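Local coordinates for protein inositol dehydrogenase (Lactobacillus casei, PDB 4MKX) that probably oxidises scyllo-inositol as an NAD-dependent sugar alcohol dehydrogenase of the Gfo/Idh/MocA family, at residues 16-21 / 316-321; 34-37 / 42-45; 74-79 / 101-106. All blocks are in the same frame, centred on the assembly; numbering follows the deposited sequence.

All three contacts lie about the parallel sheet of the Rossmann fold. Contacts 1 and 2 centre on the buried I18, I36 and L45 against the sheet, on the neighbouring strands 18-23 and 43-49, their centres 11 Å apart. Contact 1 brings in a helix from almost 300 residues further along the chain, whereas contact 2 lies within one local beta-alpha-beta unit; both are apolar, made by isoleucine, leucine and alanine. Contact 3 joins the C-terminal ends of helices 72-78 and 93-102, where the buried V76 meets the partly exposed A103 and K105, and mixes a small apolar patch with carbonyls, a water and a lysine. It touches contact 1 through I318 and H106, but not contact 2.

Contact 1 (16-21 / 316-321); sequences KTIKIG and NSILNN
I18, which meets both I318 and L319 across this contact, is held by its backbone in the parallel sheet, its N probably hydrogen-bonded to the carbonyl oxygen of H42. No hydrogen bond links the two segments themselves, and what joins them is apolar. The isoleucine side chain leaves the strand toward the helix end and is bent at its second torsion (chi2 -61°), which swings CD1 over to the last turn of helix 304-319. There I18 CD1 meets I318 CG2 at 3.7 Å, the two side chains running at a slant to one another. The same methyl, I18 CD1, lies 4.0 Å from L319 CD2, the leucine passing I18 in the opposite direction. A single methyl thus fits against two consecutive residues of the helix. L319 CD2 also reaches the backbone ahead of the strand, 4.0 Å from K16 O; that carbonyl oxygen is buried here without a polar partner. The other leucine methyl, L319 CD1, packs on CB of H42, so the branched tip spans the entrances to two adjacent strands. In this last turn N320 N bonds to N316 O at 2.8 Å, and N321 has positive phi. Further back on the same helix V315 touches I18, I20 and A43, while I318 also reaches A83 of strand 83-86. Helix 304-319 thus packs on strands 18-23, 43-49 and 83-86, its C-terminal end near the start of the first of them.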
loop_
_atom_site.group_PDB
_atom_site.type_symbol
_atom_site.label_atom_id
_atom_site.label_comp_id
_atom_site.label_asym_id
_atom_site.label_seq_id
_atom_site.Cartn_x
_atom_site.Cartn_y
_atom_site.Cartn_z
ATOM N N LYS A 16 -30.989 21.311 -27.209
ATOM C CA LYS A 16 -31.770 21.777 -26.067
ATOM C C LYS A 16 -31.678 20.891 -24.824
ATOM O O LYS A 16 -30.594 20.460 -24.423
ATOM C CB LYS A 16 -33.236 21.983 -26.480
ATOM C CG LYS A 16 -33.953 23.092 -25.708
ATOM C CD LYS A 16 -34.911 23.876 -26.589
ATOM C CE LYS A 16 -36.363 23.531 -26.297
ATOM N NZ LYS A 16 -36.726 22.160 -26.751
ATOM N N THR A 17 -32.832 20.645 -24.213
ATOM C CA THR A 17 -32.925 19.926 -22.956
ATOM C C THR A 17 -33.713 18.636 -23.155
ATOM O O THR A 17 -34.846 18.662 -23.632
ATOM C CB THR A 17 -33.637 20.781 -21.901
ATOM O OG1 THR A 17 -32.921 22.010 -21.718
ATOM C CG2 THR A 17 -33.709 20.045 -20.579
ATOM N N ILE A 18 -33.109 17.511 -22.788
ATOM C CA ILE A 18 -33.770 16.210 -22.887
ATOM C C ILE A 18 -34.655 16.019 -21.665
ATOM O O ILE A 18 -34.162 16.026 -20.540
ATOM C CB ILE A 18 -32.740 15.067 -22.929
ATOM C CG1 ILE A 18 -31.752 15.273 -24.077
ATOM C CG2 ILE A 18 -33.437 13.709 -23.045
ATOM C CD1 ILE A 18 -32.401 15.292 -25.444
ATOM N N LYS A 19 -35.960 15.854 -21.870
ATOM C CA LYS A 19 -36.861 15.622 -20.742
ATOM C C LYS A 19 -36.976 14.121 -20.516
ATOM O O LYS A 19 -37.233 13.372 -21.451
ATOM C CB LYS A 19 -38.235 16.227 -21.015
ATOM C CG LYS A 19 -38.219 17.741 -21.058
ATOM C CD LYS A 19 -39.516 18.297 -21.639
ATOM C CE LYS A 19 -39.437 19.809 -21.783
ATOM N NZ LYS A 19 -40.114 20.277 -23.026
ATOM N N ILE A 20 -36.784 13.693 -19.274
ATOM C CA ILE A 20 -36.682 12.270 -18.975
ATOM C C ILE A 20 -37.778 11.837 -18.024
ATOM O O ILE A 20 -38.106 12.549 -17.079
ATOM C CB ILE A 20 -35.301 11.965 -18.344
ATOM C CG1 ILE A 20 -34.207 12.330 -19.352
ATOM C CG2 ILE A 20 -35.197 10.496 -17.922
ATOM C CD1 ILE A 20 -32.811 12.118 -18.846
ATOM N N GLY A 21 -38.358 10.668 -18.271
ATOM C CA GLY A 21 -39.253 10.078 -17.294
ATOM C C GLY A 21 -38.599 8.852 -16.696
ATOM O O GLY A 21 -37.890 8.135 -17.391
ATOM N N ASN A 316 -25.972 12.835 -23.777
ATOM C CA ASN A 316 -25.157 13.300 -24.899
ATOM C C ASN A 316 -25.323 12.455 -26.162
ATOM O O ASN A 316 -25.191 12.970 -27.270
ATOM C CB ASN A 316 -23.677 13.383 -24.515
ATOM C CG ASN A 316 -23.416 14.387 -23.409
ATOM O OD1 ASN A 316 -24.289 15.165 -23.038
ATOM N ND2 ASN A 316 -22.206 14.366 -22.871
ATOM N N SER A 317 -25.600 11.161 -25.998
ATOM C CA SER A 317 -25.772 10.271 -27.150
ATOM C C SER A 317 -26.977 10.680 -27.990
ATOM O O SER A 317 -26.972 10.543 -29.214
ATOM C CB SER A 317 -25.903 8.801 -26.715
ATOM O OG SER A 317 -27.186 8.516 -26.181
ATOM N N ILE A 318 -28.009 11.172 -27.319
ATOM C CA ILE A 318 -29.222 11.636 -27.984
ATOM C C ILE A 318 -28.981 12.986 -28.645
ATOM O O ILE A 318 -29.353 13.195 -29.799
ATOM C CB ILE A 318 -30.370 11.781 -26.984
ATOM C CG1 ILE A 318 -30.744 10.413 -26.400
ATOM C CG2 ILE A 318 -31.587 12.433 -27.655
ATOM C CD1 ILE A 318 -31.658 10.498 -25.195
ATOM N N LEU A 319 -28.359 13.900 -27.906
ATOM C CA LEU A 319 -28.063 15.235 -28.423
ATOM C C LEU A 319 -27.139 15.193 -29.638
ATOM O O LEU A 319 -27.362 15.908 -30.617
ATOM C CB LEU A 319 -27.434 16.108 -27.338
ATOM C CG LEU A 319 -28.356 16.595 -26.225
ATOM C CD1 LEU A 319 -27.556 17.307 -25.145
ATOM C CD2 LEU A 319 -29.426 17.512 -26.796
ATOM N N ASN A 320 -26.106 14.357 -29.570
ATOM C CA ASN A 320 -25.110 14.264 -30.634
ATOM C C ASN A 320 -25.346 13.125 -31.622
ATOM O O ASN A 320 -24.531 12.905 -32.520
ATOM C CB ASN A 320 -23.709 14.130 -30.038
ATOM C CG ASN A 320 -23.325 15.316 -29.186
ATOM O OD1 ASN A 320 -23.943 16.377 -29.268
ATOM N ND2 ASN A 320 -22.295 15.146 -28.364
ATOM N N ASN A 321 -26.453 12.408 -31.444
ATOM C CA ASN A 321 -26.795 11.265 -32.289
ATOM C C ASN A 321 -25.636 10.290 -32.482
ATOM O O ASN A 321 -25.325 9.897 -33.606
ATOM C CB ASN A 321 -27.335 11.741 -33.644
ATOM C CG ASN A 321 -28.089 10.654 -34.392
ATOM O OD1 ASN A 321 -28.252 9.537 -33.899
ATOM N ND2 ASN A 321 -28.564 10.984 -35.590
#

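Contact 2 (34-37 / 42-45); sequences TNIA and HAKL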
loop_
_atom_site.group_PDB
_atom_site.type_symbol
_atom_site.label_atom_id
_atom_site.label_comp_id
_atom_site.label_asym_id
_atom_site.label_seq_id
_atom_site.Cartn_x
_atom_site.Cartn_y
_atom_site.Cartn_z
ATOM N N THR A 34 -32.144 11.712 -8.732
ATOM C CA THR A 34 -31.493 12.870 -8.113
ATOM C C THR A 34 -30.413 13.421 -9.031
ATOM O O THR A 34 -30.303 14.632 -9.219
ATOM C CB THR A 34 -30.880 12.497 -6.762
ATOM O OG1 THR A 34 -31.908 11.983 -5.911
ATOM C CG2 THR A 34 -30.232 13.706 -6.093
ATOM N N ASN A 35 -29.614 12.532 -9.610
ATOM C CA ASN A 35 -28.554 12.964 -10.504
ATOM C C ASN A 35 -29.093 13.689 -11.728
ATOM O O ASN A 35 -28.602 14.753 -12.097
ATOM C CB ASN A 35 -27.697 11.776 -10.933
ATOM C CG ASN A 35 -26.775 11.286 -9.846
ATOM O OD1 ASN A 35 -26.561 11.956 -8.828
ATOM N ND2 ASN A 35 -26.210 10.110 -10.056
ATOM N N ILE A 36 -30.113 13.114 -12.358
ATOM C CA ILE A 36 -30.686 13.699 -13.551
ATOM C C ILE A 36 -31.262 15.080 -13.250
ATOM O O ILE A 36 -31.109 16.004 -14.043
ATOM C CB ILE A 36 -31.786 12.789 -14.139
ATOM C CG1 ILE A 36 -31.158 11.544 -14.761
ATOM C CG2 ILE A 36 -32.612 13.545 -15.184
ATOM C CD1 ILE A 36 -32.135 10.394 -14.905
ATOM N N ALA A 37 -31.888 15.216 -12.087
ATOM C CA ALA A 37 -32.570 16.456 -11.719
ATOM C C ALA A 37 -31.611 17.593 -11.355
ATOM O O ALA A 37 -31.936 18.762 -11.552
ATOM C CB ALA A 37 -33.526 16.206 -10.561
ATOM N N HIS A 42 -28.061 19.432 -19.619
ATOM C CA HIS A 42 -28.991 19.304 -20.743
ATOM C C HIS A 42 -30.077 18.269 -20.495
ATOM O O HIS A 42 -30.570 17.651 -21.430
ATOM C CB HIS A 42 -28.255 18.973 -22.045
ATOM C CG HIS A 42 -27.128 19.905 -22.360
ATOM N ND1 HIS A 42 -27.261 21.279 -22.312
ATOM C CD2 HIS A 42 -25.850 19.664 -22.735
ATOM C CE1 HIS A 42 -26.111 21.839 -22.641
ATOM N NE2 HIS A 42 -25.238 20.881 -22.901
ATOM N N ALA A 43 -30.452 18.095 -19.236
ATOM C CA ALA A 43 -31.486 17.134 -18.897
ATOM C C ALA A 43 -32.415 17.690 -17.838
ATOM O O ALA A 43 -32.020 18.505 -16.999
ATOM C CB ALA A 43 -30.867 15.833 -18.423
ATOM N N LYS A 44 -33.662 17.242 -17.890
ATOM C CA LYS A 44 -34.653 17.613 -16.906
ATOM C C LYS A 44 -35.402 16.355 -16.506
ATOM O O LYS A 44 -35.801 15.579 -17.373
ATOM C CB LYS A 44 -35.623 18.608 -17.538
ATOM C CG LYS A 44 -36.797 18.993 -16.673
ATOM C CD LYS A 44 -37.659 20.013 -17.402
ATOM C CE LYS A 44 -38.926 20.338 -16.625
ATOM N NZ LYS A 44 -38.629 20.760 -15.231
ATOM N N LEU A 45 -35.588 16.139 -15.207
ATOM C CA LEU A 45 -36.447 15.043 -14.771
ATOM C C LEU A 45 -37.883 15.545 -14.792
ATOM O O LEU A 45 -38.299 16.313 -13.923
ATOM C CB LEU A 45 -36.064 14.540 -13.378
ATOM C CG LEU A 45 -36.737 13.219 -12.984
ATOM C CD1 LEU A 45 -36.248 12.095 -13.867
ATOM C CD2 LEU A 45 -36.489 12.899 -11.530
#
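Helix 27-38 draws close to the beginning of strand 43-49 at A37 and L45, whose CA atoms are 5.1 Å apart. The two elements are the second and third parts of a beta-alpha-beta crossover that starts with strand 18-23, the opening unit of the Rossmann fold, where proteins of this kind usually bind the dinucleotide. With only four residues between the segments, the chain turns back from the helix end directly into the strand that the helix packs on. I36 carries most of the meeting. Its CG2 branch stands anti to the backbone N, while CG1 lies beside the backbone N, anti to the carbonyl carbon (chi1 -71°), and it is CG2 that settles on the strand. That methyl, I36 CG2, lies 4.0 Å from L45 CB, with the two side chains crossing at about a right angle. I36 CG2 also reaches A43 CB at 4.3 Å, so one branch bridges two residues whose side chains both face the helix, with the intervening K44 turned to the other face of the sheet. A37 adds a smaller touch at the edge, A37 CB being 4.1 Å from L45 CB. Around this patch the apolar layer continues: I36 also touches I20 of strand 18-23, A43 touches V315 of helix 304-319, and L45 reaches I22 and L63. On the side of helix 27-38 that faces helix 304-319, the buried N35 donates through ND2 to E311. L45 has CG anti to its own amide nitrogen (chi1 -168°) and then bends at chi2, which brings L45 CD1 back over the isoleucine, 4.1 Å from I36 CG2; the same I36 CG2 lies 3.9 Å from L45 N.

Contact 3 (74-79 / 101-106); sequences DMVQHA and LNAGKH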
loop_
_atom_site.group_PDB
_atom_site.type_symbol
_atom_site.label_atom_id
_atom_site.label_comp_id
_atom_site.label_asym_id
_atom_site.label_seq_id
_atom_site.Cartn_x
_atom_site.Cartn_y
_atom_site.Cartn_z
ATOM N N ASP A 74 -49.033 4.736 -19.231
ATOM C CA ASP A 74 -49.688 6.033 -19.139
ATOM C C ASP A 74 -48.627 7.122 -19.252
ATOM O O ASP A 74 -48.805 8.096 -19.973
ATOM C CB ASP A 74 -50.445 6.154 -17.819
ATOM C CG ASP A 74 -51.297 7.407 -17.746
ATOM O OD1 ASP A 74 -51.517 8.042 -18.801
ATOM O OD2 ASP A 74 -51.745 7.755 -16.633
ATOM N N MET A 75 -47.495 6.930 -18.576
ATOM C CA MET A 75 -46.421 7.923 -18.643
ATOM C C MET A 75 -45.859 8.075 -20.051
ATOM O O MET A 75 -45.699 9.187 -20.554
ATOM C CB MET A 75 -45.274 7.581 -17.687
ATOM C CG MET A 75 -44.111 8.571 -17.797
ATOM S SD MET A 75 -42.765 8.279 -16.624
ATOM C CE MET A 75 -42.131 6.713 -17.202
ATOM N N VAL A 76 -45.543 6.958 -20.686
ATOM C CA VAL A 76 -44.901 7.009 -21.993
ATOM C C VAL A 76 -45.834 7.550 -23.098
ATOM O O VAL A 76 -45.387 8.154 -24.084
ATOM C CB VAL A 76 -44.309 5.638 -22.333
ATOM C CG1 VAL A 76 -43.533 5.705 -23.604
ATOM C CG2 VAL A 76 -43.374 5.207 -21.207
ATOM N N GLN A 77 -47.133 7.351 -22.920
ATOM C CA GLN A 77 -48.093 7.839 -23.900
ATOM C C GLN A 77 -48.382 9.324 -23.738
ATOM O O GLN A 77 -48.612 10.028 -24.723
ATOM C CB GLN A 77 -49.407 7.067 -23.799
ATOM C CG GLN A 77 -49.333 5.635 -24.259
ATOM C CD GLN A 77 -50.645 4.908 -24.055
ATOM O OE1 GLN A 77 -51.694 5.359 -24.518
ATOM N NE2 GLN A 77 -50.597 3.780 -23.353
ATOM N N HIS A 78 -48.383 9.804 -22.499
ATOM C CA HIS A 78 -48.908 11.143 -22.230
ATOM C C HIS A 78 -47.910 12.179 -21.704
ATOM O O HIS A 78 -48.092 13.371 -21.938
ATOM C CB HIS A 78 -50.112 11.054 -21.289
ATOM C CG HIS A 78 -51.185 10.125 -21.771
ATOM N ND1 HIS A 78 -51.635 9.058 -21.023
ATOM C CD2 HIS A 78 -51.908 10.114 -22.917
ATOM C CE1 HIS A 78 -52.578 8.419 -21.694
ATOM N NE2 HIS A 78 -52.765 9.042 -22.845
ATOM N N ALA A 79 -46.864 11.746 -20.998
ATOM C CA ALA A 79 -45.920 12.702 -20.414
ATOM C C ALA A 79 -45.133 13.463 -21.476
ATOM O O ALA A 79 -44.958 12.989 -22.599
ATOM C CB ALA A 79 -44.966 12.008 -19.431
ATOM N N LEU A 101 -40.040 2.206 -26.569
ATOM C CA LEU A 101 -39.544 2.312 -27.933
ATOM C C LEU A 101 -40.707 2.481 -28.909
ATOM O O LEU A 101 -40.622 3.268 -29.854
ATOM C CB LEU A 101 -38.703 1.090 -28.311
ATOM C CG LEU A 101 -37.336 1.016 -27.638
ATOM C CD1 LEU A 101 -36.620 -0.271 -28.066
ATOM C CD2 LEU A 101 -36.497 2.223 -27.995
ATOM N N ASN A 102 -41.788 1.750 -28.665
ATOM C CA ASN A 102 -42.973 1.840 -29.521
ATOM C C ASN A 102 -43.628 3.222 -29.466
ATOM O O ASN A 102 -44.280 3.650 -30.420
ATOM C CB ASN A 102 -43.974 0.735 -29.165
ATOM C CG ASN A 102 -43.552 -0.634 -29.695
ATOM O OD1 ASN A 102 -42.971 -0.741 -30.779
ATOM N ND2 ASN A 102 -43.842 -1.686 -28.932
ATOM N N ALA A 103 -43.446 3.924 -28.353
ATOM C CA ALA A 103 -43.980 5.269 -28.207
ATOM C C ALA A 103 -42.950 6.324 -28.583
ATOM O O ALA A 103 -43.145 7.514 -28.324
ATOM C CB ALA A 103 -44.475 5.488 -26.815
ATOM N N GLY A 104 -41.862 5.884 -29.206
ATOM C CA GLY A 104 -40.858 6.790 -29.734
ATOM C C GLY A 104 -39.956 7.440 -28.694
ATOM O O GLY A 104 -39.509 8.571 -28.883
ATOM N N LYS A 105 -39.675 6.735 -27.604
ATOM C CA LYS A 105 -38.796 7.292 -26.569
ATOM C C LYS A 105 -37.451 6.577 -26.545
ATOM O O LYS A 105 -37.382 5.353 -26.714
ATOM C CB LYS A 105 -39.447 7.183 -25.190
ATOM C CG LYS A 105 -40.892 7.659 -25.135
ATOM C CD LYS A 105 -41.039 9.091 -25.633
ATOM C CE LYS A 105 -42.488 9.557 -25.539
ATOM N NZ LYS A 105 -42.700 10.898 -26.165
ATOM N N HIS A 106 -36.386 7.350 -26.343
ATOM C CA HIS A 106 -35.046 6.786 -26.127
ATOM C C HIS A 106 -35.037 6.059 -24.795
ATOM O O HIS A 106 -35.754 6.438 -23.867
ATOM C CB HIS A 106 -34.006 7.902 -26.122
ATOM C CG HIS A 106 -33.963 8.690 -27.391
ATOM N ND1 HIS A 106 -33.260 8.276 -28.500
ATOM C CD2 HIS A 106 -34.534 9.875 -27.725
ATOM C CE1 HIS A 106 -33.404 9.167 -29.467
ATOM N NE2 HIS A 106 -34.170 10.146 -29.021
HETATM O O HOH W 1 -45.370 10.994 -24.329
#
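The Schellman motif that ends helix 93-102 carries A103 and K105 against V76 in the last turn of helix 72-78, within the Rossmann fold. G104, with positive phi, is its C-prime residue, and G104 N bonds to L101 O at 3.0 Å. V76 CG1, anti to the backbone N (chi1 -174°), presses on A103 CB at 3.4 Å, tighter than usual for two carbons. The same methyl, V76 CG1, lies 3.6 Å from K105 CG, where valine and lysine pass in opposite directions. The lysine bends at chi2 (-56°) and then runs out extended past the helix end, with K105 CE 3.5 Å from V76 O. A water bridges the two segments: it donates to V76 O at 2.9 Å and to A79 O at 2.7 Å, and weakly accepts from K105 NZ at 3.2 Å. The stronger partner of K105 NZ is I81 O, to which it is hydrogen-bonded. The lysine's aliphatic stem thus packs against valine while its amine bonds to the I81 carbonyl and, through a water that it holds weakly, is linked to the V76 and A79 carbonyls at the end of helix 72-78, surroundings that would be expected to favour a charged ammonium group.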